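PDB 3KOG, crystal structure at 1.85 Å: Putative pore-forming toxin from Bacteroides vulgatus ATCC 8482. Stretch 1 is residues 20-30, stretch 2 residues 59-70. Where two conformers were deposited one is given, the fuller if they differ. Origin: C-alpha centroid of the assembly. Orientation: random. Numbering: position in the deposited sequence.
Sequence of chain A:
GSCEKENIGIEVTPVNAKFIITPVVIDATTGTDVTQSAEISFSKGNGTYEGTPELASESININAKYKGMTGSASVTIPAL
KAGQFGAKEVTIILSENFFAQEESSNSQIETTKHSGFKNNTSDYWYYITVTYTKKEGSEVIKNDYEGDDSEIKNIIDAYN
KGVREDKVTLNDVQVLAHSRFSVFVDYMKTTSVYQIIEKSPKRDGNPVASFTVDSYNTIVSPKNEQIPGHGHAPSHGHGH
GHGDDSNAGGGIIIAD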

# COMPACT_ATOMS: atom_id res chain seq x y z
N ILE A 20 -5.59 2.45 1.83
CA ILE A 20 -6.27 2.02 0.60
C ILE A 20 -5.51 0.94 -0.11
O ILE A 20 -4.32 1.08 -0.40
CB ILE A 20 -6.52 3.22 -0.31
CG1 ILE A 20 -7.41 4.25 0.44
CG2 ILE A 20 -7.20 2.80 -1.64
CD1 ILE A 20 -7.48 5.63 -0.28
N ILE A 21 -6.19 -0.16 -0.39
CA ILE A 21 -5.67 -1.23 -1.18
C ILE A 21 -6.29 -1.21 -2.58
O ILE A 21 -7.54 -1.20 -2.74
CB ILE A 21 -6.03 -2.62 -0.52
CG1 ILE A 21 -5.31 -2.82 0.82
CG2 ILE A 21 -5.66 -3.80 -1.54
CD1 ILE A 21 -5.95 -3.95 1.71
N THR A 22 -5.44 -1.19 -3.58
CA THR A 22 -5.88 -1.14 -4.97
C THR A 22 -5.48 -2.41 -5.73
O THR A 22 -4.32 -2.59 -6.10
CB THR A 22 -5.33 0.12 -5.69
OG1 THR A 22 -5.75 1.31 -4.99
CG2 THR A 22 -5.81 0.18 -7.13
N PRO A 23 -6.45 -3.30 -5.98
CA PRO A 23 -6.18 -4.50 -6.76
C PRO A 23 -5.98 -4.17 -8.24
O PRO A 23 -6.65 -3.28 -8.78
CB PRO A 23 -7.45 -5.36 -6.57
CG PRO A 23 -8.29 -4.65 -5.63
CD PRO A 23 -7.82 -3.28 -5.45
N VAL A 24 -5.00 -4.84 -8.83
CA VAL A 24 -4.72 -4.83 -10.25
C VAL A 24 -4.78 -6.31 -10.71
O VAL A 24 -4.02 -7.14 -10.15
CB VAL A 24 -3.33 -4.29 -10.52
CG1 VAL A 24 -3.03 -4.31 -12.04
CG2 VAL A 24 -3.13 -2.87 -9.91
N VAL A 25 -5.69 -6.66 -11.63
CA VAL A 25 -5.90 -8.07 -12.05
C VAL A 25 -5.27 -8.25 -13.43
O VAL A 25 -5.66 -7.54 -14.41
CB VAL A 25 -7.39 -8.48 -12.10
CG1 VAL A 25 -7.54 -10.00 -12.42
CG2 VAL A 25 -8.10 -8.12 -10.76
N ILE A 26 -4.35 -9.21 -13.52
CA ILE A 26 -3.63 -9.49 -14.76
C ILE A 26 -3.98 -10.86 -15.31
O ILE A 26 -3.87 -11.88 -14.62
CB ILE A 26 -2.09 -9.43 -14.57
CG1 ILE A 26 -1.66 -8.08 -14.03
CG2 ILE A 26 -1.31 -9.81 -15.89
CD1 ILE A 26 -2.06 -6.83 -14.89
N ASP A 27 -4.40 -10.88 -16.56
CA ASP A 27 -4.63 -12.10 -17.23
C ASP A 27 -3.28 -12.55 -17.81
O ASP A 27 -2.78 -11.95 -18.74
CB ASP A 27 -5.64 -11.87 -18.34
CG ASP A 27 -5.87 -13.08 -19.18
OD1 ASP A 27 -5.33 -14.18 -18.94
OD2 ASP A 27 -6.65 -12.92 -20.12
N ALA A 28 -2.73 -13.60 -17.25
CA ALA A 28 -1.37 -14.07 -17.54
C ALA A 28 -1.28 -14.65 -18.93
O ALA A 28 -0.18 -14.78 -19.50
CB ALA A 28 -0.95 -15.13 -16.49
N THR A 29 -2.42 -15.06 -19.47
CA THR A 29 -2.38 -15.72 -20.73
C THR A 29 -2.04 -14.73 -21.82
O THR A 29 -1.41 -15.07 -22.83
CB THR A 29 -3.64 -16.56 -20.99
OG1 THR A 29 -4.77 -15.73 -20.99
CG2 THR A 29 -3.76 -17.65 -19.84
N THR A 30 -2.35 -13.48 -21.58
CA THR A 30 -2.05 -12.48 -22.54
C THR A 30 -1.21 -11.30 -22.05
O THR A 30 -0.70 -10.52 -22.85
CB THR A 30 -3.38 -12.04 -23.13
OG1 THR A 30 -3.14 -11.19 -24.25
CG2 THR A 30 -4.23 -11.37 -22.11
N SER A 59 -4.49 -8.74 7.57
CA SER A 59 -4.34 -9.34 6.26
C SER A 59 -5.67 -9.45 5.56
O SER A 59 -6.63 -10.02 6.10
CB SER A 59 -3.73 -10.74 6.37
OG SER A 59 -3.46 -11.25 5.07
N ILE A 60 -5.73 -8.90 4.35
CA ILE A 60 -6.94 -8.91 3.49
C ILE A 60 -6.61 -9.80 2.30
O ILE A 60 -5.53 -9.67 1.72
CB ILE A 60 -7.23 -7.49 2.93
CG1 ILE A 60 -7.34 -6.45 4.08
CG2 ILE A 60 -8.49 -7.47 2.02
CD1 ILE A 60 -8.45 -6.79 5.11
N ASN A 61 -7.53 -10.69 1.93
CA ASN A 61 -7.34 -11.52 0.77
C ASN A 61 -8.23 -10.95 -0.34
O ASN A 61 -9.42 -10.66 -0.14
CB ASN A 61 -7.71 -12.97 1.06
CG ASN A 61 -6.70 -13.68 1.96
OD1 ASN A 61 -5.73 -13.10 2.42
ND2 ASN A 61 -6.96 -14.94 2.23
N ILE A 62 -7.65 -10.78 -1.52
CA ILE A 62 -8.42 -10.28 -2.68
C ILE A 62 -8.54 -11.40 -3.71
O ILE A 62 -7.53 -11.95 -4.08
CB ILE A 62 -7.75 -9.08 -3.31
CG1 ILE A 62 -7.64 -7.93 -2.31
CG2 ILE A 62 -8.64 -8.51 -4.45
CD1 ILE A 62 -6.29 -7.83 -1.66
N ASN A 63 -9.76 -11.74 -4.12
CA ASN A 63 -9.98 -12.75 -5.13
C ASN A 63 -10.51 -12.10 -6.41
O ASN A 63 -11.22 -11.08 -6.35
CB ASN A 63 -10.96 -13.81 -4.64
CG ASN A 63 -10.32 -14.82 -3.69
OD1 ASN A 63 -10.01 -14.50 -2.54
ND2 ASN A 63 -10.13 -16.04 -4.17
N ALA A 64 -10.15 -12.67 -7.54
CA ALA A 64 -10.66 -12.18 -8.84
C ALA A 64 -11.07 -13.33 -9.73
O ALA A 64 -10.51 -14.42 -9.61
CB ALA A 64 -9.58 -11.35 -9.52
N LYS A 65 -12.05 -13.11 -10.61
CA LYS A 65 -12.58 -14.13 -11.52
C LYS A 65 -12.78 -13.44 -12.86
O LYS A 65 -13.31 -12.32 -12.90
CB LYS A 65 -13.97 -14.67 -11.10
CG LYS A 65 -14.07 -15.49 -9.83
CD LYS A 65 -15.51 -16.11 -9.71
N TYR A 66 -12.30 -14.09 -13.92
CA TYR A 66 -12.37 -13.61 -15.27
C TYR A 66 -12.19 -14.78 -16.24
O TYR A 66 -11.19 -15.52 -16.20
CB TYR A 66 -11.33 -12.51 -15.49
CG TYR A 66 -11.22 -11.95 -16.90
CD1 TYR A 66 -12.07 -10.95 -17.35
CD2 TYR A 66 -10.27 -12.45 -17.76
CE1 TYR A 66 -11.97 -10.45 -18.63
CE2 TYR A 66 -10.14 -11.95 -19.01
CZ TYR A 66 -10.97 -10.96 -19.44
OH TYR A 66 -10.80 -10.57 -20.69
N LYS A 67 -13.18 -14.93 -17.12
CA LYS A 67 -13.21 -16.00 -18.12
C LYS A 67 -12.93 -17.36 -17.53
O LYS A 67 -12.16 -18.16 -18.08
CB LYS A 67 -12.24 -15.66 -19.26
CG LYS A 67 -12.76 -14.47 -20.03
CD LYS A 67 -11.94 -14.13 -21.23
CE LYS A 67 -12.71 -13.15 -22.07
NZ LYS A 67 -11.93 -12.71 -23.21
N GLY A 68 -13.57 -17.64 -16.39
CA GLY A 68 -13.38 -18.96 -15.76
C GLY A 68 -12.06 -19.16 -15.02
O GLY A 68 -11.86 -20.21 -14.44
N MSE A 69 -11.15 -18.18 -15.05
CA MSE A 69 -9.92 -18.24 -14.29
C MSE A 69 -10.17 -17.55 -12.93
O MSE A 69 -10.89 -16.56 -12.87
CB MSE A 69 -8.80 -17.54 -15.04
CG MSE A 69 -8.21 -18.33 -16.30
SE MSE A 69 -7.03 -17.18 -17.21
CE MSE A 69 -8.21 -15.88 -17.96
N THR A 70 -9.64 -18.10 -11.86
CA THR A 70 -9.68 -17.50 -10.52
C THR A 70 -8.26 -17.29 -9.99
O THR A 70 -7.33 -18.07 -10.32
CB THR A 70 -10.41 -18.42 -9.54
OG1 THR A 70 -9.64 -19.63 -9.39
CG2 THR A 70 -11.81 -18.76 -10.08
O HOH W 1 -8.17 -11.22 -21.63

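When two β-strands face each other across a layer of side chains rather than sharing an edge, shape takes over from backbone hydrogen bonding as the organizing force. The two strands of this putative pore-forming toxin, residues 20-27 and 59-66, illustrate the principle well. They run in broadly the same direction, inclined by 37°, and their axes come no closer than 8.7 Å. No hydrogen bond passes directly between the two stretches.

Strand alternation sets the pattern. From Ile-21 to Asp-27 every second residue points its CA-to-CB bond toward the other strand, and from Ile-60 to Tyr-66 the same alternation answers it. The register is correspondingly simple: Ile-21 lies opposite Ile-60, Pro-23 opposite Ile-62, Val-25 opposite Ala-64 and Asp-27 opposite Tyr-66. The CA-CA separation shrinks from 9.1 Å between Ile-21 CA and Ile-60 CA to 7.1 Å between Val-25 CA and Ala-64 CA, then widens to 8.1 Å between Asp-27 CA and Tyr-66 CA.

Side-chain size follows this spacing. At the wide end, two isoleucines bridge the gap, with Ile-21 CD1 3.7 Å from Ile-60 CG1. Ile-21 also borders the next residue along: its CG2 lies 4.1 Å from CD1 of Ile-62, whose chi2 of 99° falls between the usual wells. Ile-62 therefore reaches two neighbors, since its CG2 also meets Pro-23 CB at 4.0 Å. Where the backbones are closest, the single methyl of Ala-64 leaves room for the branched Val-25, and Val-25 CG2 sits 3.8 Å from Ala-64 CB. These contacts are apolar, held by close fit and the exclusion of solvent.

Beyond Val-25 the chemistry turns polar. Asp-27 OD2 approaches the edge of the Tyr-66 ring, 3.8 Å from CE2, and a water spans the space beyond. It donates a hydrogen bond to Asp-27 OD2 at 2.7 Å and is hydrogen-bonded to Tyr-66 OH at 2.9 Å, giving the stretches a solvent-mediated link.

The other carboxylate oxygen is held within its own stretch: Asp-27 OD1 accepts hydrogen bonds from Thr-29 OG1 at 2.6 Å and Thr-29 N at 3.1 Å. A type I' turn from Tyr-66 to Met-69, closed by Met-69 N to Tyr-66 O at 2.9 Å and Tyr-66 N to Met-69 O at 3.0 Å, brings selenomethionine Met-69 back beside this loop. Its CE lies 3.5 Å from Asp-27 OD1, while its SE is 4.2 Å from Thr-29 CG2, so the end of the selenomethionine side chain lies against Asp-27 OD1 and the methyl of Thr-29.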